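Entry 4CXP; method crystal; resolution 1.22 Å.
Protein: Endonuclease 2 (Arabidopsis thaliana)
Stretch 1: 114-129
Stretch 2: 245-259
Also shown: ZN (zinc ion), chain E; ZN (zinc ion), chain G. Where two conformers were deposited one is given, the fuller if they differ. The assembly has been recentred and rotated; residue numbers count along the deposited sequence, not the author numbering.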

ATOM      1  N   ALA A 114     -13.096  -1.629  -9.957  1.00 11.43           N
ATOM      2  CA  ALA A 114     -11.719  -1.845 -10.387  1.00 11.23           C
ATOM      3  C   ALA A 114     -10.824  -0.685  -9.942  1.00 10.48           C
ATOM      4  O   ALA A 114      -9.700  -0.915  -9.494  1.00 10.47           O
ATOM      5  N   LEU A 115     -11.313   0.548 -10.063  1.00 10.68           N
ATOM      6  CA  LEU A 115     -10.548   1.714  -9.616  1.00 10.15           C
ATOM      7  C   LEU A 115     -10.275   1.640  -8.117  1.00 10.09           C
ATOM      8  O   LEU A 115      -9.156   1.905  -7.666  1.00 10.14           O
ATOM      9  N   LEU A 116     -11.296   1.313  -7.338  1.00 10.00           N
ATOM     10  CA  LEU A 116     -11.148   1.278  -5.894  1.00 10.11           C
ATOM     11  C   LEU A 116     -10.239   0.142  -5.447  1.00  9.87           C
ATOM     12  O   LEU A 116      -9.467   0.297  -4.497  1.00 10.08           O
ATOM     13  N   PHE A 117     -10.321  -0.991  -6.125  1.00  9.98           N
ATOM     14  CA  PHE A 117      -9.425  -2.099  -5.838  1.00  9.66           C
ATOM     15  C   PHE A 117      -7.981  -1.751  -6.212  1.00  9.98           C
ATOM     16  O   PHE A 117      -7.080  -1.961  -5.419  1.00 10.60           O
ATOM     17  N   VAL A 118      -7.741  -1.221  -7.408  1.00 10.20           N
ATOM     18  CA  VAL A 118      -6.373  -0.979  -7.758  0.50 10.26           C
ATOM     19  C   VAL A 118      -5.763   0.109  -6.845  1.00  9.57           C
ATOM     20  O   VAL A 118      -4.585   0.020  -6.495  1.00  9.90           O
ATOM     21  N   SER A 119      -6.556   1.095  -6.440  1.00  9.39           N
ATOM     22  CA  SER A 119      -6.065   2.147  -5.578  0.70  9.26           C
ATOM     23  C   SER A 119      -5.661   1.584  -4.220  1.00  9.13           C
ATOM     24  O   SER A 119      -4.593   1.888  -3.698  1.00 10.40           O
ATOM     25  N   HIS A 120      -6.515   0.764  -3.641  1.00  8.55           N
ATOM     26  CA  HIS A 120      -6.218   0.152  -2.357  1.00  8.04           C
ATOM     27  C   HIS A 120      -5.045  -0.826  -2.463  1.00  8.02           C
ATOM     28  O   HIS A 120      -4.147  -0.811  -1.623  1.00  8.38           O
ATOM     29  N   PHE A 121      -5.066  -1.689  -3.467  1.00  8.12           N
ATOM     30  CA  PHE A 121      -4.033  -2.715  -3.592  1.00  8.26           C
ATOM     31  C   PHE A 121      -2.667  -2.133  -3.943  1.00  8.28           C
ATOM     32  O   PHE A 121      -1.654  -2.648  -3.470  1.00  8.31           O
ATOM     33  N   MET A 122      -2.613  -1.061  -4.732  1.00  8.28           N
ATOM     34  CA  MET A 122      -1.342  -0.388  -4.941  0.70  8.18           C
ATOM     35  C   MET A 122      -0.788   0.106  -3.603  1.00  8.19           C
ATOM     36  O   MET A 122       0.424   0.102  -3.375  1.00  9.28           O
ATOM     37  N   GLY A 123      -1.657   0.536  -2.693  1.00  8.17           N
ATOM     38  CA  GLY A 123      -1.214   0.841  -1.361  1.00  8.24           C
ATOM     39  C   GLY A 123      -0.738  -0.369  -0.585  1.00  7.66           C
ATOM     40  O   GLY A 123       0.364  -0.373  -0.037  1.00  7.85           O
ATOM     41  N   ASP A 124      -1.552  -1.419  -0.526  1.00  7.35           N
ATOM     42  CA  ASP A 124      -1.206  -2.575   0.277  1.00  7.35           C
ATOM     43  C   ASP A 124       0.098  -3.222  -0.176  1.00  7.42           C
ATOM     44  O   ASP A 124       0.860  -3.689   0.665  1.00  7.84           O
ATOM     45  N   ILE A 125       0.382  -3.275  -1.483  1.00  7.28           N
ATOM     46  CA  ILE A 125       1.607  -3.918  -1.942  1.00  7.49           C
ATOM     47  C   ILE A 125       2.841  -3.149  -1.510  1.00  7.33           C
ATOM     48  O   ILE A 125       3.947  -3.674  -1.617  1.00  8.17           O
ATOM     49  N   HIS A 126       2.675  -1.920  -1.016  1.00  7.17           N
ATOM     50  CA  HIS A 126       3.772  -1.131  -0.468  1.00  6.92           C
ATOM     51  C   HIS A 126       3.954  -1.253   1.036  1.00  6.93           C
ATOM     52  O   HIS A 126       4.949  -0.761   1.560  1.00  7.48           O
ATOM     53  N   GLN A 127       3.025  -1.884   1.736  1.00  7.03           N
ATOM     54  CA  GLN A 127       3.192  -2.099   3.173  1.00  7.25           C
ATOM     55  C   GLN A 127       4.124  -3.312   3.306  1.00  7.35           C
ATOM     56  O   GLN A 127       3.784  -4.393   2.840  1.00  7.81           O
ATOM     57  N   PRO A 128       5.340  -3.150   3.876  1.00  7.56           N
ATOM     58  CA  PRO A 128       6.267  -4.287   3.901  1.00  8.41           C
ATOM     59  C   PRO A 128       5.669  -5.583   4.425  1.00  8.11           C
ATOM     60  O   PRO A 128       5.944  -6.663   3.883  1.00  9.21           O
ATOM     61  N   LEU A 129       4.881  -5.506   5.492  1.00  7.90           N
ATOM     62  CA  LEU A 129       4.313  -6.717   6.077  1.00  8.45           C
ATOM     63  C   LEU A 129       3.090  -7.256   5.356  1.00  8.94           C
ATOM     64  O   LEU A 129       2.555  -8.259   5.765  1.00 12.56           O
ATOM     65  N   GLN A 245       8.943   6.500   2.896  1.00  6.80           N
ATOM     66  CA  GLN A 245       9.356   6.039   1.572  1.00  6.98           C
ATOM     67  C   GLN A 245       8.249   5.219   0.913  1.00  6.77           C
ATOM     68  O   GLN A 245       7.934   5.426  -0.258  1.00  6.95           O
ATOM     69  N   ARG A 246       7.696   4.262   1.644  1.00  6.50           N
ATOM     70  CA  ARG A 246       6.699   3.381   1.067  1.00  6.59           C
ATOM     71  C   ARG A 246       5.394   4.076   0.757  1.00  6.83           C
ATOM     72  O   ARG A 246       4.754   3.771  -0.248  1.00  7.41           O
ATOM     73  N   LEU A 247       4.989   5.039   1.592  1.00  6.92           N
ATOM     74  CA  LEU A 247       3.810   5.833   1.306  1.00  7.17           C
ATOM     75  C   LEU A 247       4.011   6.694   0.058  1.00  7.20           C
ATOM     76  O   LEU A 247       3.136   6.790  -0.800  1.00  8.22           O
ATOM     77  N   ALA A 248       5.174   7.328  -0.039  1.00  7.35           N
ATOM     78  CA  ALA A 248       5.487   8.157  -1.200  1.00  7.49           C
ATOM     79  C   ALA A 248       5.557   7.301  -2.467  1.00  7.13           C
ATOM     80  O   ALA A 248       5.011   7.674  -3.497  1.00  7.54           O
ATOM     81  N   GLN A 249       6.233   6.155  -2.395  1.00  7.21           N
ATOM     82  CA  GLN A 249       6.295   5.247  -3.524  1.00  7.14           C
ATOM     83  C   GLN A 249       4.890   4.820  -3.941  1.00  7.50           C
ATOM     84  O   GLN A 249       4.568   4.794  -5.132  1.00  7.97           O
ATOM     85  N   GLY A 250       4.062   4.452  -2.974  1.00  7.59           N
ATOM     86  CA  GLY A 250       2.718   4.028  -3.299  1.00  7.72           C
ATOM     87  C   GLY A 250       1.930   5.105  -4.031  1.00  7.59           C
ATOM     88  O   GLY A 250       1.242   4.816  -5.002  1.00  8.52           O
ATOM     89  N   GLY A 251       1.994   6.337  -3.539  1.00  7.75           N
ATOM     90  CA  GLY A 251       1.275   7.415  -4.175  1.00  8.09           C
ATOM     91  C   GLY A 251       1.772   7.717  -5.577  1.00  7.72           C
ATOM     92  O   GLY A 251       0.996   7.921  -6.507  1.00  8.47           O
ATOM     93  N   VAL A 252       3.098   7.773  -5.720  1.00  7.39           N
ATOM     94  CA  VAL A 252       3.716   8.038  -7.004  1.00  7.92           C
ATOM     95  C   VAL A 252       3.353   6.936  -8.003  1.00  7.90           C
ATOM     96  O   VAL A 252       3.030   7.220  -9.163  1.00  8.33           O
ATOM     97  N   ARG A 253       3.420   5.683  -7.570  1.00  7.80           N
ATOM     98  CA  ARG A 253       3.166   4.567  -8.457  1.00  7.86           C
ATOM     99  C   ARG A 253       1.690   4.409  -8.777  1.00  7.89           C
ATOM    100  O   ARG A 253       1.356   4.029  -9.899  1.00  8.79           O
ATOM    101  N   LEU A 254       0.800   4.696  -7.835  1.00  7.78           N
ATOM    102  CA  LEU A 254      -0.610   4.674  -8.154  1.00  7.88           C
ATOM    103  C   LEU A 254      -0.913   5.687  -9.250  1.00  8.06           C
ATOM    104  O   LEU A 254      -1.581   5.362 -10.242  1.00  8.63           O
ATOM    105  N   ALA A 255      -0.407   6.915  -9.114  1.00  7.91           N
ATOM    106  CA  ALA A 255      -0.655   7.913 -10.147  1.00  8.73           C
ATOM    107  C   ALA A 255      -0.039   7.503 -11.476  1.00  8.78           C
ATOM    108  O   ALA A 255      -0.670   7.662 -12.527  1.00  9.41           O
ATOM    109  N   ALA A 256       1.203   7.013 -11.471  1.00  8.89           N
ATOM    110  CA  ALA A 256       1.847   6.668 -12.719  1.00  9.61           C
ATOM    111  C   ALA A 256       1.097   5.552 -13.439  1.00  9.57           C
ATOM    112  O   ALA A 256       0.991   5.544 -14.668  1.00 10.20           O
ATOM    113  N   THR A 257       0.598   4.598 -12.668  1.00  9.11           N
ATOM    114  CA  THR A 257      -0.156   3.481 -13.217  1.00  9.36           C
ATOM    115  C   THR A 257      -1.495   3.954 -13.795  1.00  9.37           C
ATOM    116  O   THR A 257      -1.838   3.589 -14.922  1.00 10.61           O
ATOM    117  N   LEU A 258      -2.241   4.760 -13.052  1.00  9.05           N
ATOM    118  CA  LEU A 258      -3.488   5.301 -13.570  1.00  9.79           C
ATOM    119  C   LEU A 258      -3.250   6.164 -14.807  1.00  9.95           C
ATOM    120  O   LEU A 258      -4.032   6.124 -15.762  1.00 10.92           O
ATOM    121  N   ASN A 259      -2.170   6.940 -14.812  1.00  9.77           N
ATOM    122  CA  ASN A 259      -1.861   7.741 -15.982  1.00 10.62           C
ATOM    123  C   ASN A 259      -1.618   6.872 -17.215  1.00 11.31           C
ATOM    124  O   ASN A 259      -2.095   7.173 -18.305  1.00 12.77           O
TER

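The two helices run roughly antiparallel, their N-to-C directions 147° apart and their axes 9.0 Å apart at closest approach, and the side chains between them divide into an apolar part and a polar part.

In the apolar part Met122 is the knob. It points toward the second helix and its flexible chain, with chi angles t, p, p, folds into a hole formed by Gly250, Arg253, Leu254 and Thr257. Met122 CG lies 3.8 Å from Leu254 CB, and Met122 CE reaches 3.4 Å from Thr257 OG1. That hydroxyl is not stranded among carbons, because Thr257 (m) donates to its own helix, OG1 to Arg253 O at 2.8 Å. Ser119 (m) does likewise, OG to Leu115 O at 2.8 Å, leaving its CB 4.0 Å from Leu254 CD2. Farther along, Leu258 (m, t) points inward and its CD2 meets Leu115 CD1 at 4.0 Å and Val118 CG1 at 4.1 Å.

The polar part centres on His126 (m), whose imidazole uses both nitrogens: ND1 donates to Met122 O at 2.8 Å, so NE2 is free to accept from Arg253 NH1 at 3.0 Å, near the ring plane. Gly250 lies over one ring face, its CA 3.7 Å from the ring centroid in a CH-pi contact; an ideal CB here would lie 3.7 Å from His126 CG. Arg246, m at chi1 through chi3, curls back so that NE donates to His126 O at 2.8 Å while His126 CD2 lies over a guanidinium face. Its NH1 bonds Gln249 OE1 at 2.9 Å, and its NH2 donates to a water 3.0 Å away, which in turn donates to Ile125 O at 2.7 Å.

His120 points away from this contact: His120 NE2 and Asp124 OD2 bind one zinc at 2.2 and 2.1 Å, and Asp124 OD1 binds the other at 2.1 Å.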

ATOM      1  CB  ALA A 114     -11.629  -2.028 -11.890  1.00 11.53           C
ATOM      2  CB  LEU A 115     -11.308   3.000  -9.971  1.00 10.72           C
ATOM      3  CG  LEU A 115     -10.663   4.278  -9.444  1.00 11.19           C
ATOM      4  CD1 LEU A 115      -9.249   4.504 -10.004  1.00 11.90           C
ATOM      5  CD2 LEU A 115     -11.575   5.461  -9.733  1.00 12.47           C
ATOM      6  CB  LEU A 116     -12.521   1.208  -5.217  1.00 10.86           C
ATOM      7  CG  LEU A 116     -13.456   2.387  -5.512  1.00 12.12           C
ATOM      8  CD1 LEU A 116     -14.741   2.218  -4.736  1.00 13.24           C
ATOM      9  CD2 LEU A 116     -12.808   3.737  -5.194  1.00 13.47           C
ATOM     10  CB  PHE A 117      -9.854  -3.366  -6.592  1.00 10.22           C
ATOM     11  CG  PHE A 117     -10.962  -4.162  -5.945  1.00 10.59           C
ATOM     12  CD1 PHE A 117     -10.880  -4.569  -4.619  1.00 11.18           C
ATOM     13  CD2 PHE A 117     -12.065  -4.574  -6.695  1.00 11.68           C
ATOM     14  CE1 PHE A 117     -11.857  -5.365  -4.056  1.00 11.77           C
ATOM     15  CE2 PHE A 117     -13.046  -5.367  -6.133  1.00 12.76           C
ATOM     16  CZ  PHE A 117     -12.948  -5.766  -4.819  1.00 12.96           C
ATOM     17  CB  VAL A 118      -6.248  -0.735  -9.267  0.50 10.90           C
ATOM     18  CG1 VAL A 118      -6.562   0.701  -9.616  0.50 10.42           C
ATOM     19  CG2 VAL A 118      -4.879  -1.146  -9.740  0.50 11.77           C
ATOM     20  CB  SER A 119      -7.122   3.238  -5.442  0.70  9.42           C
ATOM     21  OG  SER A 119      -7.345   3.862  -6.706  0.70  9.47           O
ATOM     22  CB  HIS A 120      -7.457  -0.592  -1.837  1.00  8.48           C
ATOM     23  CG  HIS A 120      -7.277  -1.159  -0.475  1.00  8.14           C
ATOM     24  ND1 HIS A 120      -7.575  -0.455   0.665  1.00  8.47           N
ATOM     25  CD2 HIS A 120      -6.844  -2.373  -0.064  1.00  8.46           C
ATOM     26  CE1 HIS A 120      -7.315  -1.209   1.721  1.00  8.43           C
ATOM     27  NE2 HIS A 120      -6.882  -2.385   1.307  1.00  8.29           N
ATOM     28  CB  PHE A 121      -4.468  -3.787  -4.595  1.00  8.98           C
ATOM     29  CG  PHE A 121      -5.658  -4.605  -4.144  1.00  9.17           C
ATOM     30  CD1 PHE A 121      -5.853  -4.938  -2.822  1.00  9.21           C
ATOM     31  CD2 PHE A 121      -6.572  -5.065  -5.074  1.00  9.59           C
ATOM     32  CE1 PHE A 121      -6.949  -5.687  -2.433  1.00  9.65           C
ATOM     33  CE2 PHE A 121      -7.670  -5.817  -4.690  1.00 10.46           C
ATOM     34  CZ  PHE A 121      -7.855  -6.121  -3.363  1.00 10.11           C
ATOM     35  CB  MET A 122      -1.481   0.767  -5.912  0.70  8.85           C
ATOM     36  CG  MET A 122      -0.136   1.381  -6.287  0.70  8.78           C
ATOM     37  SD  MET A 122       0.954   0.250  -7.172  0.70 10.15           S
ATOM     38  CE  MET A 122       0.198   0.322  -8.796  0.70 13.26           C
ATOM     39  CB  ASP A 124      -2.351  -3.595   0.313  1.00  7.92           C
ATOM     40  CG  ASP A 124      -3.358  -3.347   1.419  1.00  7.77           C
ATOM     41  OD1 ASP A 124      -3.155  -2.384   2.177  1.00  8.53           O
ATOM     42  OD2 ASP A 124      -4.322  -4.127   1.489  1.00  8.67           O
ATOM     43  CB  ILE A 125       1.581  -4.185  -3.457  1.00  7.72           C
ATOM     44  CG1 ILE A 125       2.556  -5.297  -3.835  1.00  8.66           C
ATOM     45  CG2 ILE A 125       1.820  -2.902  -4.251  1.00  8.68           C
ATOM     46  CD1 ILE A 125       2.347  -5.798  -5.250  1.00  9.40           C
ATOM     47  CB  HIS A 126       3.637   0.346  -0.884  1.00  7.01           C
ATOM     48  CG  HIS A 126       4.063   0.587  -2.293  1.00  6.92           C
ATOM     49  ND1 HIS A 126       3.248   0.420  -3.383  1.00  7.41           N
ATOM     50  CD2 HIS A 126       5.277   0.912  -2.788  1.00  7.53           C
ATOM     51  CE1 HIS A 126       3.954   0.630  -4.487  1.00  7.40           C
ATOM     52  NE2 HIS A 126       5.191   0.934  -4.159  1.00  7.88           N
ATOM     53  CB  GLN A 127       1.812  -2.348   3.808  1.00  7.75           C
ATOM     54  CG  GLN A 127       1.646  -1.960   5.273  1.00  7.67           C
ATOM     55  CD  GLN A 127       2.313  -2.901   6.259  1.00  7.82           C
ATOM     56  OE1 GLN A 127       3.525  -3.120   6.197  1.00  8.34           O
ATOM     57  NE2 GLN A 127       1.542  -3.438   7.190  1.00  8.01           N
ATOM     58  CB  PRO A 128       7.411  -3.770   4.771  1.00  8.85           C
ATOM     59  CG  PRO A 128       7.401  -2.283   4.502  1.00  8.65           C
ATOM     60  CD  PRO A 128       5.938  -1.938   4.442  1.00  7.66           C
ATOM     61  CB  LEU A 129       4.087  -6.565   7.572  1.00  8.74           C
ATOM     62  CG  LEU A 129       5.368  -6.466   8.400  1.00  8.42           C
ATOM     63  CD1 LEU A 129       5.041  -6.259   9.859  1.00  9.30           C
ATOM     64  CD2 LEU A 129       6.241  -7.687   8.250  1.00  9.81           C
ATOM     65  CB  GLN A 245      10.620   5.202   1.698  1.00  7.33           C
ATOM     66  CG  GLN A 245      11.185   4.685   0.374  1.00  7.98           C
ATOM     67  CD  GLN A 245      11.971   3.423   0.585  1.00  9.13           C
ATOM     68  OE1 GLN A 245      13.014   3.433   1.229  1.00 10.93           O
ATOM     69  NE2 GLN A 245      11.446   2.316   0.080  1.00  9.01           N
ATOM     70  CB  ARG A 246       6.460   2.174   1.977  1.00  6.70           C
ATOM     71  CG  ARG A 246       7.666   1.270   2.198  1.00  6.88           C
ATOM     72  CD  ARG A 246       8.295   0.737   0.920  1.00  7.23           C
ATOM     73  NE  ARG A 246       7.482  -0.323   0.340  1.00  7.33           N
ATOM     74  CZ  ARG A 246       7.768  -0.925  -0.814  1.00  7.00           C
ATOM     75  NH1 ARG A 246       8.666  -0.403  -1.635  1.00  7.61           N
ATOM     76  NH2 ARG A 246       7.150  -2.052  -1.116  1.00  7.67           N
ATOM     77  CB  LEU A 247       3.432   6.696   2.504  1.00  7.68           C
ATOM     78  CG  LEU A 247       3.016   5.957   3.774  1.00  8.21           C
ATOM     79  CD1 LEU A 247       2.851   6.942   4.925  1.00  9.54           C
ATOM     80  CD2 LEU A 247       1.756   5.134   3.588  1.00  9.39           C
ATOM     81  CB  ALA A 248       6.774   8.895  -0.970  1.00  7.93           C
ATOM     82  CB  GLN A 249       7.127   4.019  -3.181  1.00  7.40           C
ATOM     83  CG  GLN A 249       8.616   4.247  -3.236  1.00  7.50           C
ATOM     84  CD  GLN A 249       9.412   3.043  -2.779  1.00  7.29           C
ATOM     85  OE1 GLN A 249       9.105   2.442  -1.757  1.00  7.76           O
ATOM     86  NE2 GLN A 249      10.438   2.688  -3.520  1.00  8.56           N
ATOM     87  CB  VAL A 252       5.239   8.199  -6.824  1.00  8.31           C
ATOM     88  CG1 VAL A 252       5.961   8.101  -8.149  1.00  9.10           C
ATOM     89  CG2 VAL A 252       5.569   9.510  -6.137  1.00  8.50           C
ATOM     90  CB  ARG A 253       3.777   3.300  -7.870  1.00  8.21           C
ATOM     91  CG  ARG A 253       5.286   3.345  -7.977  1.00  8.42           C
ATOM     92  CD  ARG A 253       5.958   2.384  -7.053  1.00  7.93           C
ATOM     93  NE  ARG A 253       7.368   2.235  -7.381  1.00  7.81           N
ATOM     94  CZ  ARG A 253       8.220   1.540  -6.649  1.00  7.65           C
ATOM     95  NH1 ARG A 253       7.861   1.095  -5.460  1.00  7.93           N
ATOM     96  NH2 ARG A 253       9.453   1.319  -7.077  1.00  8.54           N
ATOM     97  CB  LEU A 254      -1.457   4.916  -6.914  1.00  8.10           C
ATOM     98  CG  LEU A 254      -2.967   4.970  -7.155  1.00  8.74           C
ATOM     99  CD1 LEU A 254      -3.499   3.746  -7.880  1.00  9.19           C
ATOM    100  CD2 LEU A 254      -3.678   5.168  -5.827  1.00  9.66           C
ATOM    101  CB  ALA A 255      -0.131   9.261  -9.734  1.00  8.96           C
ATOM    102  CB  ALA A 256       3.283   6.275 -12.480  1.00 10.92           C
ATOM    103  CB  THR A 257      -0.319   2.384 -12.160  1.00 10.51           C
ATOM    104  OG1 THR A 257       0.970   1.962 -11.719  1.00 11.76           O
ATOM    105  CG2 THR A 257      -1.072   1.215 -12.704  1.00 12.67           C
ATOM    106  CB  LEU A 258      -4.245   6.088 -12.507  1.00  9.64           C
ATOM    107  CG  LEU A 258      -4.723   5.267 -11.290  1.00 10.19           C
ATOM    108  CD1 LEU A 258      -5.409   6.163 -10.280  1.00 11.36           C
ATOM    109  CD2 LEU A 258      -5.640   4.123 -11.687  1.00 11.94           C
ATOM    110  CB  ASN A 259      -0.664   8.655 -15.719  1.00 10.46           C
ATOM    111  CG  ASN A 259      -1.013   9.821 -14.813  1.00 10.57           C
ATOM    112  OD1 ASN A 259      -2.177  10.142 -14.607  1.00 11.63           O
ATOM    113  ND2 ASN A 259      -0.001  10.465 -14.271  1.00 11.45           N
TER
HETATM  114 ZN    ZN E 931      -6.197  -4.055   2.547  1.00  9.99          ZN
HETATM  115 ZN    ZN G 933      -4.115  -1.451   3.762  1.00  8.08          ZN
HETATM  116  O   HOH W   1       5.564  -4.024   0.482  1.00  8.48           O